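Local coordinates for protein alanine dehydrogenase (PDB 1OMO) that catalyses the reversible NAD-dependent oxidative deamination of L-alanine to pyruvate and ammonium, working as a homodimer, at residues A[63-68]-A[295-300]; A[10-15]-A[101-106]; A[233-238]-A[275-280]; A[115-120]-A[146-151]; A[169-172]-A[176-179]. One frame throughout, in Å; residues are numbered along the deposited sequence.

Contact 1 (A[63-68]-A[295-300]); sequences GLKWVN and IQDVAV
Lys-65, on strand 61-69, reaches Asp-297 in the opening turns of helix 294-311 and forms a buried salt bridge with it, NZ to OD2 at 2.9 Å. The hydrogen bond within this pair is weak. Close fit is confined to this spot. The two side chains cross at about a right angle; a bend at chi3 (71°) turns CE and NZ of the lysine in over the carboxylate, and Lys-65 CD also lies close, 3.5 Å from Asp-297 CG.

Two residues back along the strand the contact slackens. Gly-63 offers only backbone, and Val-298 CG2 stays 4.0 Å from Gly-63 O, a bare van der Waals touch. This looser side is no more open to solvent, since all four touching residues are buried.

Both polar ends have further partners. Asp-297 OD1 pairs with NE of Arg-108, an NAD-binding residue, while Lys-65 NZ also bonds Thr-105 OG1. One carboxylate thus bridges Lys-65 and Arg-108. Lys-65 is the probable proton donor and acceptor of the reaction, and its side chain lies about 7 Å from NAD between nearest atoms; the chemistry is consistent with an acid that holds the lysine and the arginine together near the cofactor.

Contact 2 (A[10-15]-A[101-106]); sequences EVESLI and ATYTTS
Tyr-103 and Thr-104 face Val-11 and Glu-12 where the first turn of helix 102-120, which follows strand 95-100 of the mixed sheet, packs on the short helix 8-12, which follows strand 3-6 of the same sheet. Ala-101 takes the N-cap position. Having no polar side chain, it leaves the amides of Thr-102 and Tyr-103 to the carboxylate of Asp-100, which accepts from both. Thr-102 turns elsewhere, its OG1 bonding Ala-83 N.

Tyr-103 carries most of the contact. Its ring swings out anti to the backbone N (chi1 172°) and presents one face to Glu-12, whose CG sits 3.5 Å from the ring centroid and only 12° off the normal, a clear CH-pi contact. Beyond CG the glutamate chain runs on over the CD2 side, with OE2 3.6 Å from Tyr-103 CD2. That oxygen bonds Gln-8 NE2, which fixes the carboxylate at a tilt to the ring. A serine in place of Tyr-103 would probably leave the methylenes of Glu-12 without the aromatic face they rest on and open a gap between the helices.

At Thr-104 the contact becomes purely apolar: CG2 meets Val-11 CG1 at 3.5 Å, the two side chains crossing at about a right angle. Val-300 of helix 294-311 packs on Thr-104 and also on Ile-15, closing this flank. Thr-105 OG1, also bonded to Lys-65 NZ, reaches back to the N-cap, donating to Ala-101 O at 2.6 Å, tilted 20° from the carbonyl plane.

Contact 3 (A[233-238]-A[275-280]); sequences KAKIVV and LKDGRE
Lys-235 extends from strand 234-238 into the curve of the loop 275-280, and its ammonium group lies among Asp-277, Gly-278 and Glu-280 of that loop. The chain runs out straight, with CG anti to the backbone N, until a turn at chi3 (-73°) brings NZ to the carbonyl of Gly-278. There it donates a hydrogen bond of 2.9 Å to Gly-278 O, meeting the carbonyl fairly straight on (C=O...N angle 156°). CD of Lys-235 lies alongside the same oxygen at 3.5 Å, so the methylenes share in the fit.

Asp-277 approaches from another quarter. Its CG is folded between backbone N and carbonyl carbon, which carries OD1 to 3.6 Å from Lys-235 NZ, a long salt bridge. Glu-280 offers its CB, 3.8 Å from Lys-235 NZ, whereas its carboxylate leads away. A second acidic partner is Glu-284, whose OE1 forms a salt bridge with Lys-235 NZ and also accepts from Glu-280 N. A methionine in place of Lys-235 is likely to leave Gly-278 O without this donor and Glu-284 without its cation, freeing the loop to shift.

The loop links helix 268-273 to strand 285-289. In the parallel sheet strand 234-238 runs between strands 285-289 and 264-267, and His-265 of the latter is touched by both Lys-235 and Asp-277, at the surface and away from the cofactor.

Contact 4 (A[115-120]-A[146-151]); sequences IAAKYL and RVFDIG
Phe-148 turns the rim of its ring, not a face, to Ala-117 of helix 102-120. The carbonyl oxygen of Ala-117 lies at the edge and in the ring plane, 3.9 Å from Phe-148 CZ. Next to it along the same rim, Phe-148 CE1 is 4.0 Å from Ala-117 CB. One edge therefore meets both a methyl and a backbone oxygen, and the slightly positive ring hydrogens would suit the latter. The ring of Tyr-119 takes no part; Ile-115 O of its own helix lies at its edge, in plane, and its hydroxyl bonds Glu-25.

Phe-148 gets there because CG lies beside the backbone N, anti to the carbonyl carbon (chi1 -67°), which bends the ring toward helix 102-120 although the residue itself is already past the helical part. Val-147 precedes it and meets the aliphatic part of Lys-118: CG1 is 4.1 Å from Lys-118 CB and equally far from Lys-118 CD, the two side chains crossing at about a right angle. The lysine chain then bends at chi3 (89°) and leads its ammonium away, where a long, weak ion pair with Glu-25 awaits it.

Phe-148 also packs on Ala-121 and Ser-125. The end of helix 102-120 thus meets that of helix 135-147, which follows strand 127-131 of the Rossmann-type sheet, beside that parallel sheet; Val-147 touches Met-21 of helix 17-32, and Ala-117 reaches both Leu-144 and His-212 on strand 212-215.

Contact 5 (A[169-172]-A[176-179]); sequences YCED and SASV
Glu-171, near the end of helix 160-172, folds its side chain over to Ala-177 and accepts a hydrogen bond from its backbone amide, Ala-177 N to Glu-171 OE2 at 3.1 Å. The conformation behind this is unusual: neither chi1 (-121°) nor chi2 (107°) sits at a staggered value, and the bend at chi2 turns the carboxylate toward the strand. The resulting bond is not ideal, for the amide comes from above the carboxylate plane, 38° out of it. OE2 is also only 3.2 Å from Ala-177 O, another acceptor, so the fit has an unfavourable side.

Cys-170 makes a simpler approach. Its SG is anti to the carbonyl carbon, and CB meets Ala-177 CB at 3.6 Å, with the sulfur a little farther off at 4.1 Å from that same methyl. Ala-177 is thereby held through its methyl and its amide by two successive helix residues.

The segments flank the short helix-to-strand connection of the beta-alpha-beta unit 152-156, 160-172, 177-179 in the Rossmann-fold domain. Strand 177-179 is one of the two edge strands of the parallel sheet in this chain; Ser-176 and Ser-178 bond strand 152-156 at Val-153, against which Cys-170 and Ala-177 both pack.

Contacts 1 and 2 adjoin, their centres 11 Å apart, with Lys-65 CD packing on Ala-101 CB; along the chain their segments alternate. Contacts 4, 5 and 3 follow one another in that order, all nested inside the long loop that contact 1 closes. Helix 102-120 serves contact 2 at its start and contact 4 at its end, with centres 22 Å apart, and so runs from the domain of the mixed sheet to the parallel-sheet NAD domain. Contact 4 touches contact 3, where Arg-279 reaches Leu-120 O, and grazes contact 5. Contacts 3 and 5, 31 Å apart between centres, reach the same parallel sheet, which is the core of the NAD-binding Rossmann-fold domain.

Contact 1 (A[63-68]-A[295-300])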
# COMPACT_ATOMS: atom_id res chain seq x y z
N GLY A 63 -6.68 4.37 6.13
CA GLY A 63 -5.48 3.72 6.66
C GLY A 63 -4.92 2.68 5.72
O GLY A 63 -5.58 2.29 4.75
N LEU A 64 -3.71 2.24 5.99
CA LEU A 64 -3.10 1.20 5.16
C LEU A 64 -2.44 0.15 6.03
O LEU A 64 -1.63 0.49 6.88
CB LEU A 64 -2.05 1.79 4.20
CG LEU A 64 -1.43 0.63 3.37
CD1 LEU A 64 -1.24 1.05 1.95
CD2 LEU A 64 -0.09 0.19 3.97
N LYS A 65 -2.79 -1.12 5.84
CA LYS A 65 -2.14 -2.17 6.62
C LYS A 65 -1.10 -2.79 5.68
O LYS A 65 -1.36 -3.01 4.49
CB LYS A 65 -3.14 -3.25 7.07
CG LYS A 65 -2.58 -4.13 8.18
CD LYS A 65 -3.53 -5.24 8.62
CE LYS A 65 -3.65 -6.35 7.54
NZ LYS A 65 -4.55 -7.40 8.03
N TRP A 66 0.09 -3.03 6.23
CA TRP A 66 1.22 -3.61 5.49
C TRP A 66 1.64 -4.86 6.30
O TRP A 66 2.26 -4.75 7.35
CB TRP A 66 2.32 -2.56 5.40
CG TRP A 66 3.54 -2.88 4.63
CD1 TRP A 66 4.82 -2.72 5.07
CD2 TRP A 66 3.64 -3.28 3.26
NE1 TRP A 66 5.71 -2.98 4.06
CE2 TRP A 66 5.01 -3.33 2.93
CE3 TRP A 66 2.70 -3.61 2.27
CZ2 TRP A 66 5.48 -3.68 1.64
CZ3 TRP A 66 3.15 -3.96 0.99
CH2 TRP A 66 4.54 -4.00 0.69
N VAL A 67 1.21 -6.03 5.81
CA VAL A 67 1.42 -7.36 6.43
C VAL A 67 2.33 -8.26 5.64
O VAL A 67 2.28 -8.27 4.41
CB VAL A 67 0.15 -8.21 6.44
CG1 VAL A 67 0.04 -8.92 7.73
CG2 VAL A 67 -1.04 -7.40 6.04
N ASN A 68 3.09 -9.09 6.34
CA ASN A 68 3.98 -10.03 5.66
C ASN A 68 3.63 -11.48 6.05
O ASN A 68 2.91 -11.74 7.03
CB ASN A 68 5.40 -9.78 6.06
CG ASN A 68 5.74 -10.52 7.31
OD1 ASN A 68 6.39 -11.58 7.27
ND2 ASN A 68 5.29 -10.00 8.43
N ILE A 295 -11.19 -3.10 4.84
CA ILE A 295 -12.19 -2.36 5.61
C ILE A 295 -12.30 -2.88 7.04
O ILE A 295 -12.60 -2.11 7.94
CB ILE A 295 -13.59 -2.33 4.92
CG1 ILE A 295 -14.11 -3.75 4.66
CG2 ILE A 295 -13.50 -1.55 3.63
CD1 ILE A 295 -15.58 -3.83 4.29
N GLN A 296 -12.00 -4.16 7.27
CA GLN A 296 -12.05 -4.72 8.64
C GLN A 296 -10.87 -4.19 9.48
O GLN A 296 -11.03 -3.88 10.67
CB GLN A 296 -12.03 -6.28 8.63
CG GLN A 296 -13.21 -6.92 7.87
CD GLN A 296 -13.09 -8.46 7.60
OE1 GLN A 296 -12.09 -8.94 7.07
NE2 GLN A 296 -14.13 -9.20 7.95
N ASP A 297 -9.70 -4.07 8.86
CA ASP A 297 -8.52 -3.58 9.59
C ASP A 297 -8.69 -2.08 9.93
O ASP A 297 -8.38 -1.66 11.03
CB ASP A 297 -7.26 -3.82 8.75
CG ASP A 297 -7.03 -5.28 8.46
OD1 ASP A 297 -7.08 -6.06 9.42
OD2 ASP A 297 -6.80 -5.66 7.28
N VAL A 298 -9.20 -1.27 9.01
CA VAL A 298 -9.40 0.15 9.33
C VAL A 298 -10.50 0.36 10.39
O VAL A 298 -10.28 1.09 11.39
CB VAL A 298 -9.73 0.99 8.08
CG1 VAL A 298 -9.97 2.46 8.48
CG2 VAL A 298 -8.55 0.92 7.09
N ALA A 299 -11.65 -0.30 10.21
CA ALA A 299 -12.76 -0.20 11.16
C ALA A 299 -12.23 -0.51 12.56
O ALA A 299 -12.39 0.26 13.51
CB ALA A 299 -13.86 -1.21 10.80
N VAL A 300 -11.57 -1.64 12.67
CA VAL A 300 -11.03 -2.04 13.93
C VAL A 300 -9.92 -1.10 14.44
O VAL A 300 -9.80 -0.88 15.63
CB VAL A 300 -10.54 -3.49 13.86
CG1 VAL A 300 -9.30 -3.65 14.70
CG2 VAL A 300 -11.64 -4.43 14.36

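Contact 2 (A[10-15]-A[101-106])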
# COMPACT_ATOMS: atom_id res chain seq x y z
N GLU A 10 -0.10 -2.90 23.84
CA GLU A 10 -1.04 -1.81 24.07
C GLU A 10 -2.33 -2.05 23.30
O GLU A 10 -3.41 -2.02 23.91
CB GLU A 10 -0.44 -0.45 23.65
CG GLU A 10 0.62 0.07 24.64
CD GLU A 10 1.54 1.15 24.07
OE1 GLU A 10 2.20 1.85 24.86
OE2 GLU A 10 1.62 1.30 22.83
N VAL A 11 -2.22 -2.32 22.00
CA VAL A 11 -3.42 -2.56 21.20
C VAL A 11 -4.32 -3.65 21.79
O VAL A 11 -5.54 -3.48 21.79
CB VAL A 11 -3.06 -2.90 19.74
CG1 VAL A 11 -4.32 -3.30 18.95
CG2 VAL A 11 -2.39 -1.71 19.11
N GLU A 12 -3.72 -4.73 22.32
CA GLU A 12 -4.46 -5.84 22.93
C GLU A 12 -5.38 -5.40 24.04
O GLU A 12 -6.42 -6.00 24.27
CB GLU A 12 -3.49 -6.93 23.46
CG GLU A 12 -2.80 -7.68 22.31
CD GLU A 12 -2.02 -8.91 22.75
OE1 GLU A 12 -2.13 -9.32 23.92
OE2 GLU A 12 -1.31 -9.48 21.89
N SER A 13 -5.00 -4.33 24.72
CA SER A 13 -5.82 -3.83 25.81
C SER A 13 -6.75 -2.71 25.35
O SER A 13 -7.37 -2.05 26.19
CB SER A 13 -4.93 -3.29 26.93
OG SER A 13 -4.37 -2.01 26.61
N LEU A 14 -6.87 -2.51 24.04
CA LEU A 14 -7.69 -1.41 23.53
C LEU A 14 -8.95 -1.76 22.73
O LEU A 14 -9.64 -0.86 22.27
CB LEU A 14 -6.81 -0.47 22.69
CG LEU A 14 -6.21 0.80 23.31
CD1 LEU A 14 -6.12 0.65 24.79
CD2 LEU A 14 -4.85 1.12 22.70
N ILE A 15 -9.22 -3.05 22.55
CA ILE A 15 -10.43 -3.48 21.84
C ILE A 15 -10.94 -4.75 22.46
O ILE A 15 -10.18 -5.60 22.91
CB ILE A 15 -10.26 -3.89 20.34
CG1 ILE A 15 -9.97 -2.72 19.42
CG2 ILE A 15 -11.63 -4.34 19.80
CD1 ILE A 15 -10.57 -2.99 18.00
N ALA A 101 -0.84 -4.25 13.99
CA ALA A 101 -2.10 -4.78 13.49
C ALA A 101 -1.96 -6.32 13.50
O ALA A 101 -2.76 -7.02 12.88
CB ALA A 101 -2.38 -4.26 12.07
N THR A 102 -0.95 -6.84 14.21
CA THR A 102 -0.75 -8.29 14.21
C THR A 102 -1.88 -8.93 14.98
O THR A 102 -2.58 -9.80 14.48
CB THR A 102 0.61 -8.71 14.84
OG1 THR A 102 1.69 -8.14 14.09
CG2 THR A 102 0.76 -10.26 14.81
N TYR A 103 -2.10 -8.45 16.18
CA TYR A 103 -3.18 -8.97 16.97
C TYR A 103 -4.55 -8.67 16.41
O TYR A 103 -5.42 -9.55 16.41
CB TYR A 103 -3.06 -8.43 18.39
CG TYR A 103 -4.22 -8.75 19.29
CD1 TYR A 103 -5.18 -7.78 19.60
CD2 TYR A 103 -4.32 -10.00 19.91
CE1 TYR A 103 -6.20 -8.05 20.51
CE2 TYR A 103 -5.33 -10.26 20.81
CZ TYR A 103 -6.27 -9.28 21.09
OH TYR A 103 -7.29 -9.55 21.96
N THR A 104 -4.78 -7.45 15.93
CA THR A 104 -6.10 -7.12 15.45
C THR A 104 -6.44 -7.81 14.16
O THR A 104 -7.60 -7.85 13.78
CB THR A 104 -6.34 -5.57 15.28
OG1 THR A 104 -5.31 -4.98 14.47
CG2 THR A 104 -6.41 -4.88 16.67
N THR A 105 -5.44 -8.34 13.46
CA THR A 105 -5.73 -9.06 12.22
C THR A 105 -6.42 -10.39 12.64
O THR A 105 -7.42 -10.80 12.04
CB THR A 105 -4.43 -9.34 11.41
OG1 THR A 105 -3.93 -8.11 10.89
CG2 THR A 105 -4.68 -10.33 10.28
N SER A 106 -5.91 -11.02 13.69
CA SER A 106 -6.49 -12.29 14.18
C SER A 106 -7.88 -12.01 14.78
O SER A 106 -8.85 -12.72 14.50
CB SER A 106 -5.61 -12.93 15.26
OG SER A 106 -4.52 -13.62 14.67

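Contact 3 (A[233-238]-A[275-280])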
# COMPACT_ATOMS: atom_id res chain seq x y z
N LYS A 233 -22.52 -28.14 -3.77
CA LYS A 233 -23.75 -28.40 -3.03
C LYS A 233 -24.12 -27.33 -1.99
O LYS A 233 -25.08 -27.52 -1.23
CB LYS A 233 -23.57 -29.79 -2.36
CG LYS A 233 -24.26 -30.05 -1.03
CD LYS A 233 -23.89 -31.46 -0.44
CE LYS A 233 -22.47 -31.51 0.09
NZ LYS A 233 -22.27 -32.58 1.17
N ALA A 234 -23.40 -26.21 -1.99
CA ALA A 234 -23.65 -25.22 -0.95
C ALA A 234 -23.96 -23.80 -1.41
O ALA A 234 -23.70 -23.43 -2.55
CB ALA A 234 -22.43 -25.19 0.03
N LYS A 235 -24.54 -23.02 -0.50
CA LYS A 235 -24.79 -21.62 -0.75
C LYS A 235 -23.48 -20.96 -0.22
O LYS A 235 -23.19 -20.93 0.99
CB LYS A 235 -26.00 -21.14 0.05
CG LYS A 235 -26.19 -19.64 -0.02
CD LYS A 235 -27.48 -19.20 0.68
CE LYS A 235 -28.73 -19.56 -0.14
NZ LYS A 235 -30.02 -19.39 0.63
N ILE A 236 -22.68 -20.47 -1.15
CA ILE A 236 -21.40 -19.86 -0.81
C ILE A 236 -21.53 -18.35 -0.60
O ILE A 236 -22.03 -17.63 -1.44
CB ILE A 236 -20.36 -20.13 -1.93
CG1 ILE A 236 -20.31 -21.62 -2.25
CG2 ILE A 236 -18.96 -19.64 -1.50
CD1 ILE A 236 -19.50 -21.92 -3.52
N VAL A 237 -21.07 -17.87 0.54
CA VAL A 237 -21.13 -16.45 0.80
C VAL A 237 -19.69 -15.98 1.03
O VAL A 237 -19.04 -16.35 2.02
CB VAL A 237 -22.04 -16.14 2.03
CG1 VAL A 237 -22.00 -14.63 2.41
CG2 VAL A 237 -23.48 -16.50 1.66
N VAL A 238 -19.19 -15.16 0.11
CA VAL A 238 -17.83 -14.70 0.26
C VAL A 238 -17.68 -13.35 0.97
O VAL A 238 -18.62 -12.63 1.26
CB VAL A 238 -17.06 -14.62 -1.10
CG1 VAL A 238 -17.25 -15.89 -1.90
CG2 VAL A 238 -17.50 -13.41 -1.88
N LEU A 275 -29.45 -7.01 0.84
CA LEU A 275 -29.46 -7.00 -0.62
C LEU A 275 -29.62 -8.40 -1.18
O LEU A 275 -30.03 -8.57 -2.34
CB LEU A 275 -28.18 -6.38 -1.16
CG LEU A 275 -27.83 -5.00 -0.64
CD1 LEU A 275 -26.47 -4.57 -1.17
CD2 LEU A 275 -28.91 -4.04 -1.09
N LYS A 276 -29.27 -9.40 -0.37
CA LYS A 276 -29.39 -10.81 -0.75
C LYS A 276 -29.78 -11.57 0.50
O LYS A 276 -29.39 -11.24 1.61
CB LYS A 276 -28.08 -11.40 -1.24
CG LYS A 276 -27.39 -10.65 -2.34
CD LYS A 276 -28.00 -10.87 -3.71
CE LYS A 276 -26.86 -10.88 -4.76
NZ LYS A 276 -27.27 -10.55 -6.16
N ASP A 277 -30.53 -12.65 0.31
CA ASP A 277 -30.95 -13.48 1.42
C ASP A 277 -29.76 -14.27 1.96
O ASP A 277 -28.75 -14.48 1.27
CB ASP A 277 -32.04 -14.42 0.92
CG ASP A 277 -31.70 -14.99 -0.42
OD1 ASP A 277 -31.37 -16.20 -0.49
OD2 ASP A 277 -31.73 -14.21 -1.42
N GLY A 278 -29.85 -14.66 3.23
CA GLY A 278 -28.79 -15.45 3.80
C GLY A 278 -29.30 -16.88 3.73
O GLY A 278 -29.73 -17.36 2.68
N ARG A 279 -29.26 -17.57 4.84
CA ARG A 279 -29.74 -18.94 4.88
C ARG A 279 -31.25 -18.88 4.63
O ARG A 279 -31.94 -18.03 5.20
CB ARG A 279 -29.45 -19.51 6.26
CG ARG A 279 -30.01 -20.88 6.52
CD ARG A 279 -29.30 -21.53 7.71
NE ARG A 279 -29.24 -22.95 7.47
CZ ARG A 279 -28.17 -23.62 7.08
NH1 ARG A 279 -28.27 -24.92 6.86
NH2 ARG A 279 -26.99 -23.03 6.95
N GLU A 280 -31.76 -19.75 3.76
CA GLU A 280 -33.20 -19.77 3.50
C GLU A 280 -33.91 -21.07 3.91
O GLU A 280 -35.12 -21.10 4.04
CB GLU A 280 -33.50 -19.47 2.03
CG GLU A 280 -35.00 -19.16 1.74
CD GLU A 280 -35.49 -17.81 2.30
OE1 GLU A 280 -36.62 -17.79 2.86
OE2 GLU A 280 -34.78 -16.77 2.17

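Contact 4 (A[115-120]-A[146-151])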
# COMPACT_ATOMS: atom_id res chain seq x y z
N ILE A 115 -19.68 -13.10 13.05
CA ILE A 115 -20.75 -12.35 12.39
C ILE A 115 -21.31 -13.20 11.23
O ILE A 115 -22.54 -13.30 11.06
CB ILE A 115 -20.23 -10.98 11.87
CG1 ILE A 115 -19.97 -10.05 13.06
CG2 ILE A 115 -21.24 -10.30 10.96
CD1 ILE A 115 -21.19 -9.75 13.86
N ALA A 116 -20.45 -13.85 10.46
CA ALA A 116 -20.98 -14.67 9.37
C ALA A 116 -21.87 -15.83 9.90
O ALA A 116 -22.95 -16.10 9.35
CB ALA A 116 -19.85 -15.21 8.48
N ALA A 117 -21.45 -16.51 10.96
CA ALA A 117 -22.26 -17.60 11.48
C ALA A 117 -23.58 -17.02 12.03
O ALA A 117 -24.63 -17.61 11.82
CB ALA A 117 -21.48 -18.37 12.56
N LYS A 118 -23.53 -15.85 12.67
CA LYS A 118 -24.75 -15.24 13.18
C LYS A 118 -25.81 -15.08 12.09
O LYS A 118 -27.00 -15.29 12.33
CB LYS A 118 -24.47 -13.86 13.77
CG LYS A 118 -25.79 -13.11 14.07
CD LYS A 118 -25.65 -11.86 14.96
CE LYS A 118 -25.40 -10.61 14.13
NZ LYS A 118 -25.35 -9.37 14.97
N TYR A 119 -25.37 -14.72 10.88
CA TYR A 119 -26.29 -14.49 9.77
C TYR A 119 -26.58 -15.71 8.93
O TYR A 119 -27.62 -15.79 8.28
CB TYR A 119 -25.73 -13.41 8.84
CG TYR A 119 -25.92 -12.00 9.35
CD1 TYR A 119 -27.09 -11.31 9.08
CD2 TYR A 119 -24.96 -11.39 10.14
CE1 TYR A 119 -27.30 -10.02 9.58
CE2 TYR A 119 -25.15 -10.11 10.65
CZ TYR A 119 -26.34 -9.43 10.37
OH TYR A 119 -26.57 -8.16 10.87
N LEU A 120 -25.66 -16.67 8.92
CA LEU A 120 -25.82 -17.81 8.05
C LEU A 120 -26.13 -19.17 8.66
O LEU A 120 -26.73 -20.00 8.00
CB LEU A 120 -24.56 -17.90 7.19
CG LEU A 120 -24.45 -17.25 5.82
CD1 LEU A 120 -25.55 -16.28 5.55
CD2 LEU A 120 -23.07 -16.61 5.75
N ARG A 146 -20.04 -15.46 21.34
CA ARG A 146 -20.72 -14.20 21.63
C ARG A 146 -22.08 -14.34 20.97
O ARG A 146 -23.01 -13.64 21.29
CB ARG A 146 -19.99 -13.00 21.02
CG ARG A 146 -19.16 -12.20 22.00
CD ARG A 146 -18.08 -13.03 22.63
NE ARG A 146 -17.16 -12.22 23.40
CZ ARG A 146 -16.00 -12.67 23.88
NH1 ARG A 146 -15.21 -11.85 24.59
NH2 ARG A 146 -15.63 -13.93 23.66
N VAL A 147 -22.20 -15.26 20.02
CA VAL A 147 -23.48 -15.37 19.33
C VAL A 147 -24.24 -16.67 19.51
O VAL A 147 -25.42 -16.76 19.15
CB VAL A 147 -23.30 -15.07 17.79
CG1 VAL A 147 -23.00 -13.57 17.58
CG2 VAL A 147 -22.16 -15.88 17.21
N PHE A 148 -23.59 -17.67 20.09
CA PHE A 148 -24.25 -18.96 20.31
C PHE A 148 -23.82 -19.56 21.63
O PHE A 148 -22.68 -19.39 22.08
CB PHE A 148 -23.89 -20.00 19.25
CG PHE A 148 -24.41 -19.71 17.87
CD1 PHE A 148 -23.55 -19.23 16.89
CD2 PHE A 148 -25.74 -19.99 17.52
CE1 PHE A 148 -23.98 -19.05 15.58
CE2 PHE A 148 -26.18 -19.81 16.22
CZ PHE A 148 -25.29 -19.33 15.24
N ASP A 149 -24.73 -20.27 22.26
CA ASP A 149 -24.36 -20.95 23.47
C ASP A 149 -23.80 -22.22 22.85
O ASP A 149 -24.50 -22.92 22.14
CB ASP A 149 -25.59 -21.24 24.33
CG ASP A 149 -25.77 -20.20 25.41
OD1 ASP A 149 -24.75 -19.84 26.06
OD2 ASP A 149 -26.93 -19.74 25.62
N ILE A 150 -22.53 -22.47 23.07
CA ILE A 150 -21.89 -23.64 22.49
C ILE A 150 -22.12 -24.91 23.30
O ILE A 150 -21.64 -25.04 24.42
CB ILE A 150 -20.38 -23.35 22.32
CG1 ILE A 150 -20.20 -22.22 21.29
CG2 ILE A 150 -19.66 -24.59 21.87
CD1 ILE A 150 -18.79 -21.82 21.01
N GLY A 151 -22.89 -25.83 22.73
CA GLY A 151 -23.20 -27.07 23.41
C GLY A 151 -22.04 -28.03 23.49
O GLY A 151 -21.77 -28.58 24.55

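Contact 5 (A[169-172]-A[176-179])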
# COMPACT_ATOMS: atom_id res chain seq x y z
N TYR A 169 -8.68 -25.49 26.78
CA TYR A 169 -9.03 -24.06 26.83
C TYR A 169 -10.56 -23.92 26.93
O TYR A 169 -11.09 -23.09 27.68
CB TYR A 169 -8.52 -23.35 25.55
CG TYR A 169 -8.88 -21.86 25.41
CD1 TYR A 169 -7.95 -20.87 25.74
CD2 TYR A 169 -10.13 -21.45 24.92
CE1 TYR A 169 -8.25 -19.52 25.58
CE2 TYR A 169 -10.43 -20.09 24.75
CZ TYR A 169 -9.49 -19.13 25.08
OH TYR A 169 -9.74 -17.78 24.88
N CYS A 170 -11.25 -24.75 26.16
CA CYS A 170 -12.71 -24.79 26.16
C CYS A 170 -13.21 -25.19 27.54
O CYS A 170 -13.94 -24.45 28.19
CB CYS A 170 -13.22 -25.81 25.14
SG CYS A 170 -13.13 -25.28 23.43
N GLU A 171 -12.82 -26.38 27.98
CA GLU A 171 -13.28 -26.84 29.27
C GLU A 171 -13.07 -25.77 30.33
O GLU A 171 -13.99 -25.47 31.10
CB GLU A 171 -12.57 -28.13 29.67
CG GLU A 171 -13.52 -29.30 29.91
CD GLU A 171 -13.48 -30.33 28.81
OE1 GLU A 171 -12.37 -30.87 28.55
OE2 GLU A 171 -14.56 -30.62 28.23
N ASP A 172 -11.89 -25.16 30.36
CA ASP A 172 -11.63 -24.13 31.36
C ASP A 172 -12.76 -23.14 31.46
O ASP A 172 -13.12 -22.74 32.56
CB ASP A 172 -10.31 -23.41 31.08
CG ASP A 172 -9.10 -24.23 31.49
OD1 ASP A 172 -7.94 -23.82 31.20
OD2 ASP A 172 -9.31 -25.30 32.11
N SER A 176 -18.17 -27.82 27.06
CA SER A 176 -17.91 -29.24 26.86
C SER A 176 -17.13 -29.43 25.54
O SER A 176 -17.52 -28.90 24.49
CB SER A 176 -19.23 -30.01 26.81
OG SER A 176 -19.24 -30.93 25.73
N ALA A 177 -16.03 -30.18 25.58
CA ALA A 177 -15.23 -30.37 24.38
C ALA A 177 -14.34 -31.62 24.38
O ALA A 177 -13.97 -32.12 25.43
CB ALA A 177 -14.36 -29.10 24.15
N SER A 178 -13.99 -32.11 23.19
CA SER A 178 -13.15 -33.30 23.11
C SER A 178 -12.33 -33.31 21.84
O SER A 178 -12.71 -32.71 20.85
CB SER A 178 -14.00 -34.57 23.16
OG SER A 178 -14.54 -34.91 21.88
N VAL A 179 -11.20 -34.01 21.88
CA VAL A 179 -10.34 -34.14 20.71
C VAL A 179 -11.03 -35.19 19.83
O VAL A 179 -11.61 -36.15 20.35
CB VAL A 179 -8.93 -34.62 21.11
CG1 VAL A 179 -8.09 -34.89 19.86
CG2 VAL A 179 -8.26 -33.57 22.00